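5-formyltetrahydrofolate cyclo-ligase family protein (Bacillus anthracis, PDB 2JCB) probably catalyses the ATP- and magnesium-dependent cyclisation of 5-formyltetrahydrofolate to 5,10-methenyltetrahydrofolate, a step of folate metabolism. Local coordinates at residues 15-20 and 142-147; 80-85 and 93-98. All blocks are in the same frame, centred on the assembly; numbering follows the deposited sequence.

Interaction 1 of 2, residues 15-20 and 142-147; sequences RLRKQI and ERIGYG. With ADP (adenosine-5'-diphosphate), chain C; PO4 (phosphate ion), chain D.
Arg17 spans the gap between a helix and a glycine-rich loop and divides its guanidinium between protein and nucleotide: NE donates to Gly145 O at 2.6 Å, and NH2 donates to ADP O2B at 2.7 Å. Both acceptors sit at the edge of the guanidinium, near its plane. A turn about CG-CD (chi3 -83°) swings NE out of the line of a chain that is extended as far as CD. Gly147 CA lies over the centre of one guanidinium face, 3.4 Å above the plane, which leaves the cation flat against the loop backbone. Gly145 is used twice, its O accepting from Arg17 and its N donating to ADP O2B, at 2.7 Å; the beta-phosphate oxygen is thus gripped from the helix and from the loop. Gly147 N adds a bond to ADP O1B, while Tyr146 N donates to a phosphate ion, probably from the crystallisation liquor, meeting PO4 O2 at 2.9 Å. Arg143 NH1 donates to O1 of the same ion from the strand end of the loop. Beside these polar bonds, Ile144 CD1 rests on Leu16 CB and CD1, each at 4.0 Å, the two side chains crossing at about a right angle. Lys13, Arg10 and Gly149 also hydrogen-bond to ADP, and the whole belongs to a glycine-rich, phosphate-binding loop, Gly145 to Gly149, in the ADP and magnesium site of this cyclo-ligase.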
ATOM      1  N   ARG A  15       7.361  -9.934  15.404  1.00 28.77           N
ATOM      2  CA  ARG A  15       6.254 -10.064  16.361  1.00 31.34           C
ATOM      3  C   ARG A  15       5.029  -9.216  15.998  1.00 30.84           C
ATOM      4  O   ARG A  15       3.886  -9.700  16.039  1.00 31.58           O
ATOM      5  CB  ARG A  15       6.756  -9.714  17.778  1.00 30.52           C
ATOM      6  CG  ARG A  15       5.890 -10.162  18.964  1.00 34.43           C
ATOM      7  CD  ARG A  15       6.211  -9.355  20.268  1.00 35.35           C
ATOM      8  NE  ARG A  15       5.743  -7.968  20.077  1.00 42.44           N
ATOM      9  CZ  ARG A  15       4.601  -7.459  20.547  1.00 44.42           C
ATOM     10  NH1 ARG A  15       3.781  -8.198  21.295  1.00 44.84           N
ATOM     11  NH2 ARG A  15       4.281  -6.192  20.272  1.00 45.82           N
ATOM     12  N   LEU A  16       5.243  -7.954  15.637  1.00 30.73           N
ATOM     13  CA  LEU A  16       4.114  -7.098  15.333  1.00 29.77           C
ATOM     14  C   LEU A  16       3.535  -7.480  13.969  1.00 27.58           C
ATOM     15  O   LEU A  16       2.318  -7.558  13.818  1.00 24.33           O
ATOM     16  CB  LEU A  16       4.486  -5.611  15.362  1.00 31.60           C
ATOM     17  CG  LEU A  16       4.416  -4.938  16.730  1.00 36.10           C
ATOM     18  CD1 LEU A  16       5.147  -3.592  16.686  1.00 39.35           C
ATOM     19  CD2 LEU A  16       2.941  -4.780  17.182  1.00 39.03           C
ATOM     20  N   ARG A  17       4.423  -7.774  13.019  1.00 27.55           N
ATOM     21  CA  ARG A  17       4.014  -8.191  11.643  1.00 29.06           C
ATOM     22  C   ARG A  17       3.162  -9.467  11.758  1.00 29.81           C
ATOM     23  O   ARG A  17       2.049  -9.516  11.263  1.00 31.41           O
ATOM     24  CB  ARG A  17       5.236  -8.437  10.758  1.00 27.49           C
ATOM     25  CG  ARG A  17       4.968  -8.328   9.244  1.00 28.14           C
ATOM     26  CD  ARG A  17       6.278  -8.595   8.441  1.00 33.24           C
ATOM     27  NE  ARG A  17       7.121  -7.392   8.339  1.00 36.27           N
ATOM     28  CZ  ARG A  17       8.422  -7.290   8.590  1.00 36.25           C
ATOM     29  NH1 ARG A  17       9.175  -8.346   8.954  1.00 32.18           N
ATOM     30  NH2 ARG A  17       9.003  -6.105   8.431  1.00 38.11           N
ATOM     31  N   LYS A  18       3.691 -10.463  12.462  1.00 29.45           N
ATOM     32  CA  LYS A  18       2.971 -11.727  12.739  1.00 31.25           C
ATOM     33  C   LYS A  18       1.572 -11.499  13.366  1.00 30.75           C
ATOM     34  O   LYS A  18       0.556 -11.982  12.841  1.00 30.13           O
ATOM     35  CB  LYS A  18       3.845 -12.642  13.620  1.00 31.45           C
ATOM     36  CG  LYS A  18       3.417 -14.117  13.780  1.00 33.20           C
ATOM     37  CD  LYS A  18       4.327 -14.886  14.772  1.00 31.52           C
ATOM     38  CE  LYS A  18       3.789 -16.295  15.123  1.00 33.40           C
ATOM     39  NZ  LYS A  18       4.183 -16.787  16.494  1.00 35.72           N
ATOM     40  N   GLN A  19       1.537 -10.737  14.454  1.00 30.42           N
ATOM     41  CA  GLN A  19       0.291 -10.476  15.199  1.00 29.44           C
ATOM     42  C   GLN A  19      -0.806  -9.802  14.379  1.00 27.99           C
ATOM     43  O   GLN A  19      -1.974 -10.199  14.445  1.00 24.47           O
ATOM     44  CB  GLN A  19       0.608  -9.741  16.526  1.00 30.09           C
ATOM     45  CG  GLN A  19      -0.532  -8.909  17.150  1.00 32.62           C
ATOM     46  CD  GLN A  19      -0.031  -7.971  18.254  1.00 32.24           C
ATOM     47  OE1 GLN A  19      -0.045  -6.740  18.123  1.00 42.20           O
ATOM     48  NE2 GLN A  19       0.424  -8.559  19.334  1.00 32.57           N
ATOM     49  N   ILE A  20      -0.450  -8.772  13.596  1.00 25.90           N
ATOM     50  CA  ILE A  20      -1.414  -8.048  12.794  1.00 27.70           C
ATOM     51  C   ILE A  20      -1.900  -8.875  11.599  1.00 26.73           C
ATOM     52  O   ILE A  20      -3.076  -8.863  11.299  1.00 27.39           O
ATOM     53  CB  ILE A  20      -0.870  -6.664  12.331  1.00 27.17           C
ATOM     54  CG1 ILE A  20      -0.628  -5.713  13.493  1.00 29.07           C
ATOM     55  CG2 ILE A  20      -1.869  -5.995  11.489  1.00 24.11           C
ATOM     56  CD1 ILE A  20      -1.901  -5.385  14.220  1.00 32.72           C
ATOM     57  N   GLU A 142       4.351   6.201  10.672  1.00 28.89           N
ATOM     58  CA  GLU A 142       5.389   5.140  10.673  1.00 28.28           C
ATOM     59  C   GLU A 142       4.731   3.867  10.218  1.00 28.53           C
ATOM     60  O   GLU A 142       3.514   3.722  10.300  1.00 28.69           O
ATOM     61  CB  GLU A 142       6.028   4.964  12.040  1.00 26.70           C
ATOM     62  CG  GLU A 142       6.673   6.281  12.470  1.00 29.10           C
ATOM     63  CD  GLU A 142       6.769   6.444  13.962  1.00 27.89           C
ATOM     64  OE1 GLU A 142       5.849   6.004  14.677  1.00 33.33           O
ATOM     65  OE2 GLU A 142       7.762   7.035  14.436  1.00 29.97           O
ATOM     66  N   ARG A 143       5.539   2.984   9.658  1.00 29.04           N
ATOM     67  CA  ARG A 143       5.020   1.885   8.851  1.00 28.22           C
ATOM     68  C   ARG A 143       5.888   0.631   8.965  1.00 28.66           C
ATOM     69  O   ARG A 143       7.122   0.697   8.928  1.00 29.71           O
ATOM     70  CB  ARG A 143       4.839   2.320   7.390  1.00 28.92           C
ATOM     71  CG  ARG A 143       4.551   1.177   6.483  1.00 27.75           C
ATOM     72  CD  ARG A 143       4.398   1.657   5.033  1.00 29.14           C
ATOM     73  NE  ARG A 143       4.407   0.490   4.192  1.00 30.82           N
ATOM     74  CZ  ARG A 143       5.489  -0.152   3.734  1.00 27.99           C
ATOM     75  NH1 ARG A 143       5.293  -1.257   3.020  1.00 27.26           N
ATOM     76  NH2 ARG A 143       6.724   0.242   4.022  1.00 32.76           N
ATOM     77  N   ILE A 144       5.234  -0.484   9.257  1.00 28.58           N
ATOM     78  CA  ILE A 144       5.822  -1.816   9.063  1.00 28.89           C
ATOM     79  C   ILE A 144       5.131  -2.454   7.849  1.00 28.79           C
ATOM     80  O   ILE A 144       3.893  -2.484   7.781  1.00 28.71           O
ATOM     81  CB  ILE A 144       5.604  -2.744  10.300  1.00 28.32           C
ATOM     82  CG1 ILE A 144       6.354  -2.241  11.531  1.00 31.67           C
ATOM     83  CG2 ILE A 144       6.151  -4.167   9.979  1.00 30.64           C
ATOM     84  CD1 ILE A 144       5.941  -2.927  12.799  1.00 30.15           C
ATOM     85  N   GLY A 145       5.935  -2.948   6.906  1.00 28.91           N
ATOM     86  CA  GLY A 145       5.396  -3.671   5.754  1.00 30.18           C
ATOM     87  C   GLY A 145       5.591  -5.175   5.970  1.00 30.37           C
ATOM     88  O   GLY A 145       5.559  -5.677   7.101  1.00 31.07           O
ATOM     89  N   TYR A 146       5.847  -5.876   4.865  1.00 31.10           N
ATOM     90  CA  TYR A 146       5.906  -7.353   4.841  1.00 31.96           C
ATOM     91  C   TYR A 146       7.271  -7.947   4.999  1.00 30.90           C
ATOM     92  O   TYR A 146       7.415  -9.169   5.142  1.00 32.16           O
ATOM     93  CB  TYR A 146       5.243  -7.875   3.533  1.00 31.96           C
ATOM     94  CG  TYR A 146       3.777  -7.676   3.594  1.00 36.93           C
ATOM     95  CD1 TYR A 146       2.958  -8.561   4.296  1.00 39.93           C
ATOM     96  CD2 TYR A 146       3.214  -6.551   3.032  1.00 39.39           C
ATOM     97  CE1 TYR A 146       1.596  -8.331   4.383  1.00 40.14           C
ATOM     98  CE2 TYR A 146       1.863  -6.303   3.123  1.00 41.45           C
ATOM     99  CZ  TYR A 146       1.070  -7.194   3.796  1.00 38.26           C
ATOM    100  OH  TYR A 146      -0.276  -6.896   3.850  1.00 42.96           O
ATOM    101  N   GLY A 147       8.290  -7.093   5.041  1.00 29.66           N
ATOM    102  CA  GLY A 147       9.630  -7.531   5.312  1.00 28.13           C
ATOM    103  C   GLY A 147      10.646  -7.347   4.203  1.00 27.75           C
ATOM    104  O   GLY A 147      11.850  -7.508   4.450  1.00 27.70           O
TER
HETATM  105  PB  ADP C1190       9.433  -3.523   5.920  1.00 32.67           P
HETATM  106  O1B ADP C1190       8.927  -4.207   4.654  1.00 30.98           O
HETATM  107  O2B ADP C1190       8.528  -3.777   7.069  1.00 34.47           O
HETATM  108  O3B ADP C1190       9.742  -2.085   5.561  1.00 33.73           O
HETATM  109  PA  ADP C1190      12.174  -3.669   6.925  1.00 33.07           P
HETATM  110  O1A ADP C1190      12.017  -2.249   7.401  1.00 34.58           O
HETATM  111  O2A ADP C1190      12.692  -4.612   7.890  1.00 31.84           O
HETATM  112  O3A ADP C1190      10.811  -4.260   6.272  1.00 33.56           O
HETATM  113  O5' ADP C1190      13.251  -3.654   5.719  1.00 34.23           O
HETATM  114  C5' ADP C1190      13.679  -4.955   5.261  1.00 32.99           C
HETATM  115  C4' ADP C1190      15.113  -4.924   4.792  1.00 34.45           C
HETATM  116  O4' ADP C1190      15.232  -3.892   3.826  1.00 35.40           O
HETATM  117  C3' ADP C1190      16.029  -4.585   5.962  1.00 38.36           C
HETATM  118  O3' ADP C1190      16.981  -5.626   6.056  1.00 40.31           O
HETATM  119  C2' ADP C1190      16.658  -3.259   5.586  1.00 38.47           C
HETATM  120  O2' ADP C1190      18.044  -3.271   5.773  1.00 42.77           O
HETATM  121  C1' ADP C1190      16.392  -3.109   4.098  1.00 33.81           C
HETATM  122  N9  ADP C1190      16.219  -1.703   3.649  1.00 33.84           N
HETATM  123  C8  ADP C1190      15.123  -0.943   3.833  1.00 34.35           C
HETATM  124  N7  ADP C1190      15.288   0.272   3.258  1.00 34.96           N
HETATM  125  C5  ADP C1190      16.497   0.321   2.694  1.00 31.48           C
HETATM  126  C6  ADP C1190      17.268   1.318   1.904  1.00 33.48           C
HETATM  127  N6  ADP C1190      16.761   2.537   1.633  1.00 35.71           N
HETATM  128  N1  ADP C1190      18.461   0.953   1.434  1.00 33.15           N
HETATM  129  C2  ADP C1190      18.994  -0.256   1.703  1.00 34.56           C
HETATM  130  N3  ADP C1190      18.340  -1.212   2.393  1.00 34.89           N
HETATM  131  C4  ADP C1190      17.098  -1.003   2.902  1.00 31.90           C
HETATM  132  P   PO4 D1191       7.289  -3.597   1.539  1.00 22.53           P
HETATM  133  O1  PO4 D1191       7.625  -2.252   1.415  1.00 20.61           O
HETATM  134  O2  PO4 D1191       7.099  -4.103   2.944  1.00 28.89           O
HETATM  135  O3  PO4 D1191       5.950  -3.887   0.799  1.00 32.70           O
HETATM  136  O4  PO4 D1191       8.382  -4.514   1.000  1.00 29.86           O

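Interaction 2 of 2, residues 80-85 and 93-98; sequences RVVVPK and MSFRQI
Phe95 packs against Pro84 directly across an antiparallel strand pair, and its atoms meet the other strand in sequence. CB touches Val82 CG2 at 3.8 Å. CG stands anti to the carbonyl carbon (chi1 -75°); CD1 lies 3.8 Å from both Pro84 N and Val83 C. Farther out, CE1 comes within 3.7 Å of Pro84 CB, and CZ is nearly as close to that same carbon. Pro84 CB stands over the ring face, a CH-pi contact 3.9 Å from the centroid and 19° off the normal; Met93 SD flanks the same CB at 3.8 Å. On the face bearing Val81, Val83 and Ile98, Ile98 CG2 packs on Val83 CG2, 3.7 Å away. Paired backbone bonds link Val83 with Arg96 and Lys85 with Ser94; Val82 and Pro84 fall at the non-hydrogen-bonded positions. At the far end a water accepts from Val81 N and Gln97 NE2 and donates to Ile98 O, while the Gln97 amide lies against Arg80 CG and CD, perpendicular to the guanidinium, whose NE is held by Thr54. These strands form a hairpin inside the mixed sheet: strand 54-56 pairs with 80-87 and strand 120-121 with 92-98, helix 68-76 packs on Val81, and helix 150-154 packs on Met93 and Phe95.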
ATOM      1  N   ARG A  80      -4.867   7.431 -14.744  1.00 27.39           N
ATOM      2  CA  ARG A  80      -3.934   6.407 -15.200  1.00 27.55           C
ATOM      3  C   ARG A  80      -3.584   5.627 -13.956  1.00 28.90           C
ATOM      4  O   ARG A  80      -3.376   6.221 -12.906  1.00 30.42           O
ATOM      5  CB  ARG A  80      -2.680   7.064 -15.780  1.00 29.61           C
ATOM      6  CG  ARG A  80      -1.590   6.114 -16.130  1.00 33.14           C
ATOM      7  CD  ARG A  80      -0.585   6.765 -17.040  1.00 35.56           C
ATOM      8  NE  ARG A  80       0.124   7.839 -16.356  1.00 36.23           N
ATOM      9  CZ  ARG A  80       1.198   8.451 -16.846  1.00 37.60           C
ATOM     10  NH1 ARG A  80       1.675   8.080 -18.024  1.00 34.07           N
ATOM     11  NH2 ARG A  80       1.807   9.410 -16.138  1.00 37.64           N
ATOM     12  N   VAL A  81      -3.566   4.301 -14.088  1.00 27.64           N
ATOM     13  CA  VAL A  81      -3.293   3.421 -12.959  1.00 26.19           C
ATOM     14  C   VAL A  81      -1.969   2.690 -13.212  1.00 27.22           C
ATOM     15  O   VAL A  81      -1.764   2.121 -14.283  1.00 27.04           O
ATOM     16  CB  VAL A  81      -4.415   2.361 -12.779  1.00 26.80           C
ATOM     17  CG1 VAL A  81      -4.015   1.356 -11.760  1.00 27.58           C
ATOM     18  CG2 VAL A  81      -5.715   2.991 -12.285  1.00 27.96           C
ATOM     19  N   VAL A  82      -1.086   2.762 -12.224  1.00 25.84           N
ATOM     20  CA  VAL A  82       0.228   2.042 -12.253  1.00 26.95           C
ATOM     21  C   VAL A  82       0.377   1.102 -11.055  1.00 28.74           C
ATOM     22  O   VAL A  82       0.094   1.467  -9.906  1.00 29.51           O
ATOM     23  CB  VAL A  82       1.473   2.966 -12.469  1.00 27.80           C
ATOM     24  CG1 VAL A  82       1.316   3.782 -13.731  1.00 24.84           C
ATOM     25  CG2 VAL A  82       1.719   3.869 -11.271  1.00 28.18           C
ATOM     26  N   VAL A  83       0.883  -0.110 -11.325  1.00 28.94           N
ATOM     27  CA  VAL A  83       1.055  -1.148 -10.291  1.00 27.57           C
ATOM     28  C   VAL A  83       2.510  -1.687 -10.363  1.00 28.23           C
ATOM     29  O   VAL A  83       3.118  -1.651 -11.449  1.00 28.45           O
ATOM     30  CB  VAL A  83       0.053  -2.297 -10.554  1.00 28.97           C
ATOM     31  CG1 VAL A  83      -1.385  -1.798 -10.301  1.00 29.80           C
ATOM     32  CG2 VAL A  83       0.126  -2.757 -12.053  1.00 26.04           C
ATOM     33  N   PRO A  84       3.059  -2.130  -9.222  1.00 27.40           N
ATOM     34  CA  PRO A  84       4.488  -2.460  -9.248  1.00 28.49           C
ATOM     35  C   PRO A  84       4.823  -3.875  -9.707  1.00 28.38           C
ATOM     36  O   PRO A  84       4.126  -4.830  -9.392  1.00 27.22           O
ATOM     37  CB  PRO A  84       4.912  -2.291  -7.783  1.00 29.62           C
ATOM     38  CG  PRO A  84       3.674  -2.605  -7.003  1.00 28.17           C
ATOM     39  CD  PRO A  84       2.487  -2.266  -7.857  1.00 28.28           C
ATOM     40  N   LYS A  85       5.946  -3.969 -10.410  1.00 29.08           N
ATOM     41  CA  LYS A  85       6.650  -5.226 -10.613  1.00 31.22           C
ATOM     42  C   LYS A  85       7.928  -5.160  -9.764  1.00 31.53           C
ATOM     43  O   LYS A  85       8.789  -4.295  -9.970  1.00 32.19           O
ATOM     44  CB  LYS A  85       6.972  -5.463 -12.096  1.00 30.73           C
ATOM     45  CG  LYS A  85       7.721  -6.797 -12.326  1.00 31.46           C
ATOM     46  CD  LYS A  85       7.696  -7.266 -13.774  1.00 33.09           C
ATOM     47  CE  LYS A  85       8.445  -8.625 -13.951  1.00 32.60           C
ATOM     48  NZ  LYS A  85       7.813  -9.816 -13.240  1.00 35.53           N
ATOM     49  N   MET A  93      11.269  -1.481  -7.505  1.00 32.65           N
ATOM     50  CA  MET A  93       9.941  -1.625  -8.097  1.00 32.99           C
ATOM     51  C   MET A  93       9.811  -0.828  -9.384  1.00 33.18           C
ATOM     52  O   MET A  93      10.263   0.315  -9.475  1.00 33.74           O
ATOM     53  CB  MET A  93       8.869  -1.159  -7.115  1.00 32.55           C
ATOM     54  CG  MET A  93       8.736  -2.031  -5.891  1.00 33.29           C
ATOM     55  SD  MET A  93       7.302  -1.627  -4.886  1.00 34.29           S
ATOM     56  CE  MET A  93       7.743  -0.006  -4.179  1.00 32.48           C
ATOM     57  N   SER A  94       9.190  -1.437 -10.376  1.00 32.24           N
ATOM     58  CA  SER A  94       8.912  -0.772 -11.626  1.00 31.79           C
ATOM     59  C   SER A  94       7.412  -0.574 -11.639  1.00 30.84           C
ATOM     60  O   SER A  94       6.652  -1.533 -11.848  1.00 32.16           O
ATOM     61  CB  SER A  94       9.314  -1.659 -12.792  1.00 31.43           C
ATOM     62  OG  SER A  94       8.969  -1.090 -14.047  1.00 34.21           O
ATOM     63  N   PHE A  95       6.961   0.662 -11.453  1.00 28.94           N
ATOM     64  CA  PHE A  95       5.522   0.873 -11.583  1.00 27.50           C
ATOM     65  C   PHE A  95       5.132   0.927 -13.058  1.00 27.04           C
ATOM     66  O   PHE A  95       5.726   1.661 -13.831  1.00 29.76           O
ATOM     67  CB  PHE A  95       5.097   2.117 -10.833  1.00 27.62           C
ATOM     68  CG  PHE A  95       5.067   1.887  -9.373  1.00 25.20           C
ATOM     69  CD1 PHE A  95       3.866   1.518  -8.783  1.00 26.70           C
ATOM     70  CD2 PHE A  95       6.213   2.008  -8.602  1.00 26.01           C
ATOM     71  CE1 PHE A  95       3.793   1.238  -7.371  1.00 27.94           C
ATOM     72  CE2 PHE A  95       6.181   1.740  -7.197  1.00 27.21           C
ATOM     73  CZ  PHE A  95       4.969   1.341  -6.587  1.00 25.43           C
ATOM     74  N   ARG A  96       4.157   0.108 -13.434  1.00 26.51           N
ATOM     75  CA  ARG A  96       3.801   0.015 -14.839  1.00 25.94           C
ATOM     76  C   ARG A  96       2.332   0.191 -15.044  1.00 26.58           C
ATOM     77  O   ARG A  96       1.531  -0.301 -14.269  1.00 27.65           O
ATOM     78  CB  ARG A  96       4.256  -1.337 -15.452  1.00 27.22           C
ATOM     79  CG  ARG A  96       5.692  -1.767 -15.042  1.00 25.57           C
ATOM     80  CD  ARG A  96       6.010  -3.095 -15.718  1.00 25.57           C
ATOM     81  NE  ARG A  96       6.330  -2.891 -17.126  1.00 25.46           N
ATOM     82  CZ  ARG A  96       7.536  -2.601 -17.574  1.00 24.95           C
ATOM     83  NH1 ARG A  96       8.556  -2.464 -16.725  1.00 29.44           N
ATOM     84  NH2 ARG A  96       7.719  -2.448 -18.856  1.00 27.47           N
ATOM     85  N   GLN A  97       1.978   0.900 -16.101  1.00 26.71           N
ATOM     86  CA  GLN A  97       0.571   1.201 -16.338  1.00 25.98           C
ATOM     87  C   GLN A  97      -0.238  -0.022 -16.773  1.00 26.51           C
ATOM     88  O   GLN A  97       0.190  -0.792 -17.662  1.00 27.91           O
ATOM     89  CB  GLN A  97       0.424   2.317 -17.372  1.00 27.19           C
ATOM     90  CG  GLN A  97      -1.014   2.564 -17.737  1.00 27.56           C
ATOM     91  CD  GLN A  97      -1.223   3.656 -18.778  1.00 32.72           C
ATOM     92  OE1 GLN A  97      -0.319   4.005 -19.523  1.00 34.36           O
ATOM     93  NE2 GLN A  97      -2.432   4.210 -18.805  1.00 32.66           N
ATOM     94  N   ILE A  98      -1.421  -0.128 -16.196  1.00 26.34           N
ATOM     95  CA  ILE A  98      -2.421  -1.150 -16.586  1.00 26.52           C
ATOM     96  C   ILE A  98      -3.721  -0.458 -16.924  1.00 27.75           C
ATOM     97  O   ILE A  98      -4.168   0.418 -16.164  1.00 27.14           O
ATOM     98  CB  ILE A  98      -2.629  -2.288 -15.505  1.00 28.51           C
ATOM     99  CG1 ILE A  98      -3.036  -1.795 -14.091  1.00 26.00           C
ATOM    100  CG2 ILE A  98      -1.366  -3.190 -15.452  1.00 26.34           C
ATOM    101  CD1 ILE A  98      -3.723  -2.903 -13.148  1.00 28.21           C
TER
HETATM  102  O   HOH W   1      -4.268   3.193 -16.690  1.00 19.82           O

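How the interactions relate
Interaction 1 joins parts of the chain more than 120 residues apart, the N-terminal helix and a loop after strand 143-144, whereas interaction 2 ties neighbouring strands of one hairpin. Their centres are 24 Å apart, on opposite sides of the chain's centre, and they have no contact with each other. Interaction 1 is mostly buried yet small, 250 Å², and depends on an arginine, peptide N-H groups and bound phosphates. Interaction 2 is partly buried and larger, 638 Å², with a backbone ladder flanked by apolar side chains. Helix 150-154 borders both: Tyr151 and Asp152 touch Arg143, while Tyr150, Tyr151 and Tyr154 touch Met93, so the hairpin packs on the helix that carries Asp152, a residue of the ADP and magnesium site.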